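Local coordinates for putative uncharacterized protein (Chaetomium thermophilum, PDB 5F5T), which probably acts in pre-mRNA splicing as a nuclear, spliceosomal member of the PRP38 family, at residues A[65-70]-A[89-94]; A[108-113]-A[141-146]; A[150-155]-A[159-164]. All coordinates share one frame; numbering follows the deposited sequence.

Interaction 1 (A[65-70]-A[89-94]); sequences VDRVVE and LCLAFK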
# COMPACT_ATOMS: atom_id res chain seq x y z
N VAL A 65 14.26 13.47 3.60
CA VAL A 65 13.23 14.47 3.30
C VAL A 65 13.74 15.42 2.22
O VAL A 65 13.02 15.71 1.25
CB VAL A 65 12.84 15.29 4.54
CG1 VAL A 65 11.88 16.41 4.14
CG2 VAL A 65 12.19 14.41 5.58
N ASP A 66 14.98 15.88 2.38
CA ASP A 66 15.53 16.80 1.38
C ASP A 66 15.52 16.18 -0.03
O ASP A 66 15.13 16.83 -1.00
CB ASP A 66 16.95 17.23 1.75
CG ASP A 66 16.99 18.10 3.00
OD1 ASP A 66 16.18 19.06 3.09
OD2 ASP A 66 17.83 17.84 3.89
N ARG A 67 15.93 14.92 -0.13
CA ARG A 67 15.98 14.19 -1.39
C ARG A 67 14.59 13.98 -1.97
O ARG A 67 14.41 14.05 -3.18
CB ARG A 67 16.67 12.83 -1.23
CG ARG A 67 18.15 12.88 -0.89
CD ARG A 67 18.93 13.76 -1.85
NE ARG A 67 19.79 14.68 -1.11
CZ ARG A 67 21.08 14.46 -0.86
NH1 ARG A 67 21.66 13.36 -1.30
NH2 ARG A 67 21.77 15.36 -0.18
N VAL A 68 13.62 13.68 -1.12
CA VAL A 68 12.27 13.49 -1.60
C VAL A 68 11.73 14.78 -2.21
O VAL A 68 11.21 14.77 -3.33
CB VAL A 68 11.32 13.01 -0.49
CG1 VAL A 68 9.87 13.12 -0.94
CG2 VAL A 68 11.66 11.58 -0.10
N VAL A 69 11.87 15.89 -1.49
CA VAL A 69 11.39 17.17 -2.01
C VAL A 69 12.11 17.54 -3.30
O VAL A 69 11.50 17.99 -4.27
CB VAL A 69 11.56 18.29 -0.97
CG1 VAL A 69 11.30 19.65 -1.59
CG2 VAL A 69 10.64 18.06 0.22
N GLU A 70 13.42 17.33 -3.31
CA GLU A 70 14.27 17.68 -4.44
C GLU A 70 14.06 16.84 -5.70
O GLU A 70 14.08 17.37 -6.81
CB GLU A 70 15.73 17.59 -4.00
CG GLU A 70 16.71 18.41 -4.80
CD GLU A 70 18.07 18.44 -4.15
OE1 GLU A 70 19.05 18.84 -4.82
OE2 GLU A 70 18.17 18.07 -2.95
N LEU A 89 11.88 4.69 -5.57
CA LEU A 89 12.27 3.33 -5.23
C LEU A 89 13.65 3.30 -4.57
O LEU A 89 13.85 2.61 -3.57
CB LEU A 89 12.28 2.44 -6.47
CG LEU A 89 12.53 0.96 -6.21
CD1 LEU A 89 11.53 0.43 -5.20
CD2 LEU A 89 12.45 0.17 -7.50
N CYS A 90 14.57 4.08 -5.12
CA CYS A 90 15.93 4.14 -4.59
C CYS A 90 15.92 4.62 -3.15
O CYS A 90 16.63 4.08 -2.30
CB CYS A 90 16.80 5.07 -5.44
SG CYS A 90 17.06 4.49 -7.13
N LEU A 91 15.11 5.63 -2.88
CA LEU A 91 15.00 6.17 -1.53
C LEU A 91 14.33 5.18 -0.61
O LEU A 91 14.66 5.11 0.57
CB LEU A 91 14.23 7.50 -1.55
CG LEU A 91 15.05 8.65 -2.12
CD1 LEU A 91 14.26 9.94 -2.17
CD2 LEU A 91 16.32 8.83 -1.30
N ALA A 92 13.39 4.39 -1.14
CA ALA A 92 12.79 3.33 -0.34
C ALA A 92 13.86 2.32 0.08
O ALA A 92 13.91 1.90 1.23
CB ALA A 92 11.68 2.64 -1.12
N PHE A 93 14.71 1.95 -0.87
CA PHE A 93 15.78 1.00 -0.59
C PHE A 93 16.75 1.57 0.43
O PHE A 93 17.20 0.86 1.34
CB PHE A 93 16.53 0.64 -1.88
CG PHE A 93 17.58 -0.43 -1.69
CD1 PHE A 93 17.21 -1.74 -1.43
CD2 PHE A 93 18.92 -0.12 -1.77
CE1 PHE A 93 18.17 -2.72 -1.25
CE2 PHE A 93 19.89 -1.09 -1.60
CZ PHE A 93 19.51 -2.40 -1.34
N LYS A 94 17.03 2.86 0.30
CA LYS A 94 17.89 3.53 1.26
C LYS A 94 17.27 3.53 2.65
O LYS A 94 17.97 3.37 3.64
CB LYS A 94 18.17 4.96 0.82
CG LYS A 94 19.15 5.69 1.73
CD LYS A 94 20.37 4.84 2.03
CE LYS A 94 21.55 5.24 1.16
NZ LYS A 94 22.85 4.78 1.74

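Interaction 2 (A[108-113]-A[141-146]); sequences YLYFGG and EPFLED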
# COMPACT_ATOMS: atom_id res chain seq x y z
N TYR A 108 7.88 11.65 9.18
CA TYR A 108 7.77 11.62 7.73
C TYR A 108 6.30 11.62 7.38
O TYR A 108 5.78 12.55 6.74
CB TYR A 108 8.41 10.36 7.13
CG TYR A 108 9.93 10.32 7.11
CD1 TYR A 108 10.69 11.46 7.28
CD2 TYR A 108 10.59 9.11 6.91
CE1 TYR A 108 12.07 11.41 7.26
CE2 TYR A 108 11.97 9.05 6.88
CZ TYR A 108 12.71 10.20 7.05
OH TYR A 108 14.08 10.13 7.03
N LEU A 109 5.62 10.59 7.89
CA LEU A 109 4.25 10.28 7.55
C LEU A 109 3.34 11.46 7.86
O LEU A 109 2.75 12.06 6.96
CB LEU A 109 3.79 9.03 8.30
CG LEU A 109 2.57 8.27 7.81
CD1 LEU A 109 2.84 7.61 6.48
CD2 LEU A 109 2.14 7.22 8.84
N TYR A 110 3.28 11.85 9.13
CA TYR A 110 2.27 12.82 9.52
C TYR A 110 2.67 14.26 9.17
O TYR A 110 1.95 14.96 8.46
CB TYR A 110 1.98 12.69 11.01
CG TYR A 110 1.42 11.33 11.36
CD1 TYR A 110 0.17 10.93 10.90
CD2 TYR A 110 2.14 10.43 12.13
CE1 TYR A 110 -0.34 9.68 11.20
CE2 TYR A 110 1.64 9.18 12.44
CZ TYR A 110 0.40 8.81 11.97
OH TYR A 110 -0.11 7.56 12.28
N PHE A 111 3.86 14.66 9.61
CA PHE A 111 4.25 16.06 9.52
C PHE A 111 4.81 16.32 8.12
O PHE A 111 4.40 17.27 7.41
CB PHE A 111 5.27 16.37 10.61
CG PHE A 111 5.57 17.84 10.79
CD1 PHE A 111 6.69 18.41 10.21
CD2 PHE A 111 4.75 18.63 11.58
CE1 PHE A 111 6.97 19.75 10.39
CE2 PHE A 111 5.03 19.97 11.77
CZ PHE A 111 6.14 20.53 11.17
N GLY A 112 5.69 15.41 7.69
CA GLY A 112 6.29 15.55 6.39
C GLY A 112 5.20 15.30 5.39
O GLY A 112 5.08 16.04 4.42
N GLY A 113 4.37 14.28 5.66
CA GLY A 113 3.35 13.90 4.71
C GLY A 113 2.38 15.04 4.51
O GLY A 113 1.94 15.29 3.39
N GLU A 141 -4.68 3.05 6.77
CA GLU A 141 -6.07 3.26 6.39
C GLU A 141 -6.60 4.70 6.57
O GLU A 141 -7.44 5.14 5.78
CB GLU A 141 -6.98 2.29 7.15
CG GLU A 141 -6.98 0.89 6.55
CD GLU A 141 -8.00 -0.03 7.18
OE1 GLU A 141 -8.50 0.29 8.28
OE2 GLU A 141 -8.30 -1.08 6.57
N PRO A 142 -6.12 5.45 7.58
CA PRO A 142 -6.62 6.83 7.66
C PRO A 142 -6.31 7.68 6.43
O PRO A 142 -7.04 8.62 6.14
CB PRO A 142 -5.91 7.39 8.89
CG PRO A 142 -5.69 6.21 9.75
CD PRO A 142 -5.37 5.09 8.81
N PHE A 143 -5.25 7.35 5.70
CA PHE A 143 -4.84 8.16 4.56
C PHE A 143 -5.60 7.80 3.29
O PHE A 143 -5.29 8.29 2.21
CB PHE A 143 -3.33 8.05 4.36
CG PHE A 143 -2.55 8.50 5.56
CD1 PHE A 143 -2.62 9.82 5.98
CD2 PHE A 143 -1.80 7.61 6.29
CE1 PHE A 143 -1.93 10.24 7.09
CE2 PHE A 143 -1.10 8.02 7.41
CZ PHE A 143 -1.16 9.34 7.81
N LEU A 144 -6.60 6.94 3.44
CA LEU A 144 -7.59 6.76 2.38
C LEU A 144 -8.41 8.04 2.22
O LEU A 144 -9.18 8.19 1.27
CB LEU A 144 -8.50 5.57 2.70
CG LEU A 144 -7.89 4.16 2.59
CD1 LEU A 144 -8.91 3.12 3.02
CD2 LEU A 144 -7.42 3.89 1.18
N GLU A 145 -8.26 8.97 3.16
CA GLU A 145 -8.92 10.27 3.11
C GLU A 145 -8.04 11.33 2.45
O GLU A 145 -8.49 12.44 2.16
CB GLU A 145 -9.32 10.72 4.51
CG GLU A 145 -10.49 11.68 4.57
CD GLU A 145 -10.89 12.02 5.99
OE1 GLU A 145 -11.71 12.94 6.17
OE2 GLU A 145 -10.37 11.37 6.92
N ASP A 146 -6.78 10.99 2.21
CA ASP A 146 -5.85 11.89 1.55
C ASP A 146 -6.09 11.81 0.04
O ASP A 146 -5.84 10.78 -0.59
CB ASP A 146 -4.40 11.53 1.90
CG ASP A 146 -3.40 12.59 1.47
OD1 ASP A 146 -3.73 13.45 0.63
OD2 ASP A 146 -2.26 12.55 1.99

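Interaction 3 (A[150-155]-A[159-164]); sequences LRRKGK and SLTYMD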
# COMPACT_ATOMS: atom_id res chain seq x y z
N LEU A 150 -1.10 12.38 -7.25
CA LEU A 150 0.25 11.85 -7.41
C LEU A 150 0.47 11.41 -8.85
O LEU A 150 -0.48 10.99 -9.52
CB LEU A 150 0.50 10.67 -6.47
CG LEU A 150 0.42 10.87 -4.95
CD1 LEU A 150 0.64 9.53 -4.26
CD2 LEU A 150 1.43 11.89 -4.48
N ARG A 151 1.71 11.46 -9.31
CA ARG A 151 2.03 10.95 -10.63
C ARG A 151 2.57 9.54 -10.46
O ARG A 151 3.32 9.26 -9.52
CB ARG A 151 3.06 11.82 -11.35
CG ARG A 151 2.64 13.26 -11.55
CD ARG A 151 1.46 13.46 -12.48
NE ARG A 151 1.51 12.77 -13.76
CZ ARG A 151 0.47 12.72 -14.59
NH1 ARG A 151 -0.66 13.30 -14.23
NH2 ARG A 151 0.55 12.09 -15.75
N ARG A 152 2.20 8.65 -11.37
CA ARG A 152 2.72 7.29 -11.38
C ARG A 152 3.41 7.05 -12.71
O ARG A 152 2.91 7.47 -13.74
CB ARG A 152 1.58 6.30 -11.15
CG ARG A 152 1.91 4.85 -11.43
CD ARG A 152 0.67 4.00 -11.18
NE ARG A 152 -0.48 4.50 -11.92
CZ ARG A 152 -1.75 4.31 -11.58
NH1 ARG A 152 -2.04 3.62 -10.48
NH2 ARG A 152 -2.73 4.81 -12.32
N LYS A 153 4.55 6.38 -12.70
CA LYS A 153 5.33 6.25 -13.92
C LYS A 153 4.80 5.13 -14.80
O LYS A 153 4.77 3.97 -14.40
CB LYS A 153 6.81 6.00 -13.61
CG LYS A 153 7.70 6.05 -14.84
CD LYS A 153 7.94 7.48 -15.31
CE LYS A 153 8.69 7.49 -16.63
NZ LYS A 153 9.89 6.61 -16.58
N GLY A 154 4.39 5.51 -16.01
CA GLY A 154 3.88 4.58 -17.00
C GLY A 154 4.91 4.25 -18.05
O GLY A 154 6.10 4.54 -17.89
N LYS A 155 4.46 3.61 -19.13
CA LYS A 155 5.35 3.22 -20.22
C LYS A 155 5.98 4.42 -20.91
O LYS A 155 7.18 4.42 -21.21
CB LYS A 155 4.59 2.36 -21.23
CG LYS A 155 4.21 0.99 -20.67
CD LYS A 155 5.46 0.17 -20.37
CE LYS A 155 5.69 -0.03 -18.88
NZ LYS A 155 7.15 -0.19 -18.60
N SER A 159 1.11 8.74 -15.55
CA SER A 159 -0.35 8.78 -15.50
C SER A 159 -0.76 9.28 -14.12
O SER A 159 0.02 9.22 -13.17
CB SER A 159 -0.94 7.40 -15.75
OG SER A 159 -0.74 6.55 -14.63
N LEU A 160 -1.99 9.76 -14.01
CA LEU A 160 -2.49 10.30 -12.75
C LEU A 160 -3.00 9.21 -11.81
O LEU A 160 -3.69 8.28 -12.23
CB LEU A 160 -3.61 11.30 -13.02
CG LEU A 160 -4.26 11.94 -11.79
CD1 LEU A 160 -3.23 12.70 -10.96
CD2 LEU A 160 -5.40 12.85 -12.21
N THR A 161 -2.66 9.35 -10.54
CA THR A 161 -3.26 8.53 -9.49
C THR A 161 -3.42 9.40 -8.26
O THR A 161 -3.06 10.58 -8.29
CB THR A 161 -2.42 7.27 -9.17
OG1 THR A 161 -3.18 6.40 -8.32
CG2 THR A 161 -1.13 7.66 -8.45
N TYR A 162 -3.94 8.85 -7.17
CA TYR A 162 -4.17 9.66 -5.98
C TYR A 162 -3.62 8.96 -4.74
O TYR A 162 -3.45 7.74 -4.74
CB TYR A 162 -5.66 9.93 -5.81
CG TYR A 162 -6.32 10.52 -7.03
CD1 TYR A 162 -6.79 9.69 -8.05
CD2 TYR A 162 -6.47 11.89 -7.18
CE1 TYR A 162 -7.39 10.22 -9.18
CE2 TYR A 162 -7.07 12.42 -8.30
CZ TYR A 162 -7.53 11.58 -9.30
OH TYR A 162 -8.13 12.10 -10.42
N MET A 163 -3.39 9.74 -3.69
CA MET A 163 -2.82 9.19 -2.47
C MET A 163 -3.68 8.07 -1.90
O MET A 163 -3.17 7.04 -1.50
CB MET A 163 -2.65 10.29 -1.42
CG MET A 163 -2.12 9.79 -0.10
SD MET A 163 -0.43 9.18 -0.19
CE MET A 163 0.43 10.65 -0.75
N ASP A 164 -5.00 8.27 -1.88
CA ASP A 164 -5.90 7.26 -1.34
C ASP A 164 -5.86 6.00 -2.20
O ASP A 164 -5.99 4.88 -1.70
CB ASP A 164 -7.32 7.80 -1.23
CG ASP A 164 -7.84 8.38 -2.53
OD1 ASP A 164 -7.23 9.34 -3.03
OD2 ASP A 164 -8.87 7.88 -3.02

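Interaction 1 (A[65-70]-A[89-94])
The one flat group next to this contact, the guanidinium of Arg67, presents neither a face nor an edge to Leu91: it is carried off to the backbone of Gln55, whose O accepts a hydrogen bond from NH1. What Arg67 offers segment 89-94 is the root of its side chain. Its CB lies 3.9 Å from Leu91 CD1, and bends at chi2 and chi3 take the charged end away before it can reach the leucine. The other aliphatic partner is Val68, whose CG2 approaches Leu91 CD1 to 3.7 Å.

Leu91 therefore sets its branched end against two successive residues of helix 61-71. CD1 reaches both of them, while CD2 stays with Arg67, 4.0 Å from its CB. The leucine has CG anti to its carbonyl carbon (chi1 -73°) and an extended chi2 of 178°, which pushes CD1 out toward the opposing helix. No hydrogen bond joins the two segments, whose contacts are between aliphatic carbons, with Val68 and Leu91 the nearest pair of CA atoms at 7.8 Å.

Helix 117-130 borders both helices, its Leu122 touching Val68 and Ala92. Beyond helix 87-98, Cys90 and Phe93 pack on Ile46 of helix 40-48, so the 61-71/87-98 pair has helices 117-130 and 40-48 as neighbours.

Interaction 2 (A[108-113]-A[141-146])
Leu109 and Phe143 find each other through contrasting first torsions. In Leu109 the CG atom is anti to the backbone N (chi1 -161°), swinging the isobutyl group out from helix 102-115; in Phe143 CG stands anti to the carbonyl carbon (chi1 -59°), and the benzyl group reaches across from the 3-10 turn 141-145 with its far end leading.

That far end does the touching. Phe143 CE2 is 3.6 Å from Leu109 CD2 and 3.7 Å from Leu109 CG, while Phe143 CZ turns to the next residue and comes within 3.5 Å of Tyr110 CE1. The tyrosine carbon sits at the edge of the phenylalanine ring, near its plane. The two rings are inclined at 43° with centroids 5.8 Å apart, an oblique meeting. Leu109 CD2 also lies over one face of the Tyr110 ring, toward its rim, so the leucine touches both rings. With an alanine here in place of the leucine, CG and both methyls go, and the CE2 side of Phe143 would probably lose its aliphatic neighbour, leaving the ring less restrained.

Helix 117-130 passes close by: Leu109 packs on Ala123 and Ile127, and Arg120 touches Phe143, donates to Leu109 O and forms a salt bridge with Asp146. Ile167 of helix 163-172 also touches the phenylalanine. Leu144 O accepts a hydrogen bond from an aromatic side chain of another protein's chain. Through Phe143, the 3-10 turn after helix 133-140 packs on helix 102-115, within the largely helical PRP38 family region.

Interaction 3 (A[150-155]-A[159-164])
Arg152 and Thr161 cross at about a right angle on one face of an antiparallel beta hairpin made by strands 149-153 and 158-162. The guanidinium of Arg152 lies flat over Thr161, whose CB is 3.8 Å from its plane and beneath its centre. Ser159 OG instead comes to the edge of the same group, in plane, and takes a weak 3.4 Å hydrogen bond from Arg152 NE. Thr161 OG1 is held by Glu165.

Arg151 and Leu160 occupy the opposite face as a non-hydrogen-bonded pair. Arg151, bent at chi2 and chi3, folds back so that one face of its guanidinium covers the peptide between Ser159 and Leu160, with NH1 3.8 Å from Leu160 CB; its NE is bonded to Thr158 OG1. Polar side chains of another protein's chain pack on Arg151 and on Leu160.

Between the two faces, four backbone hydrogen bonds join the strands, two in each of the pairs Leu150-Thr161 and Arg152-Ser159. Tyr162 is the N-cap residue where the second strand gives way to helix 163-172, and Met163, in its first turn, doubles back on the hairpin: its CE meets Leu150 CD1 at 3.7 Å.

Overall arrangement
The three contacts follow one another along the chain, each closing before the next opens, and their centres lie about 17 Å from each other. Interactions 1 and 2 draw on consecutive helices, 87-98 and 102-115, and touch where Val65 CG2 meets Tyr108 CE1 at 3.4 Å. Interaction 2 runs straight into interaction 3, since Asp146 and Leu144 pack on Met163 and Asp164 at the start of helix 163-172. Interactions 1 and 3 stay apart, with nearest atoms about 9 Å away. Helix 117-130 borders all three. The contacts thus lead from packed helices to the 149-162 hairpin; another protein's chain is met at interactions 2 and 3, while none touches interaction 1.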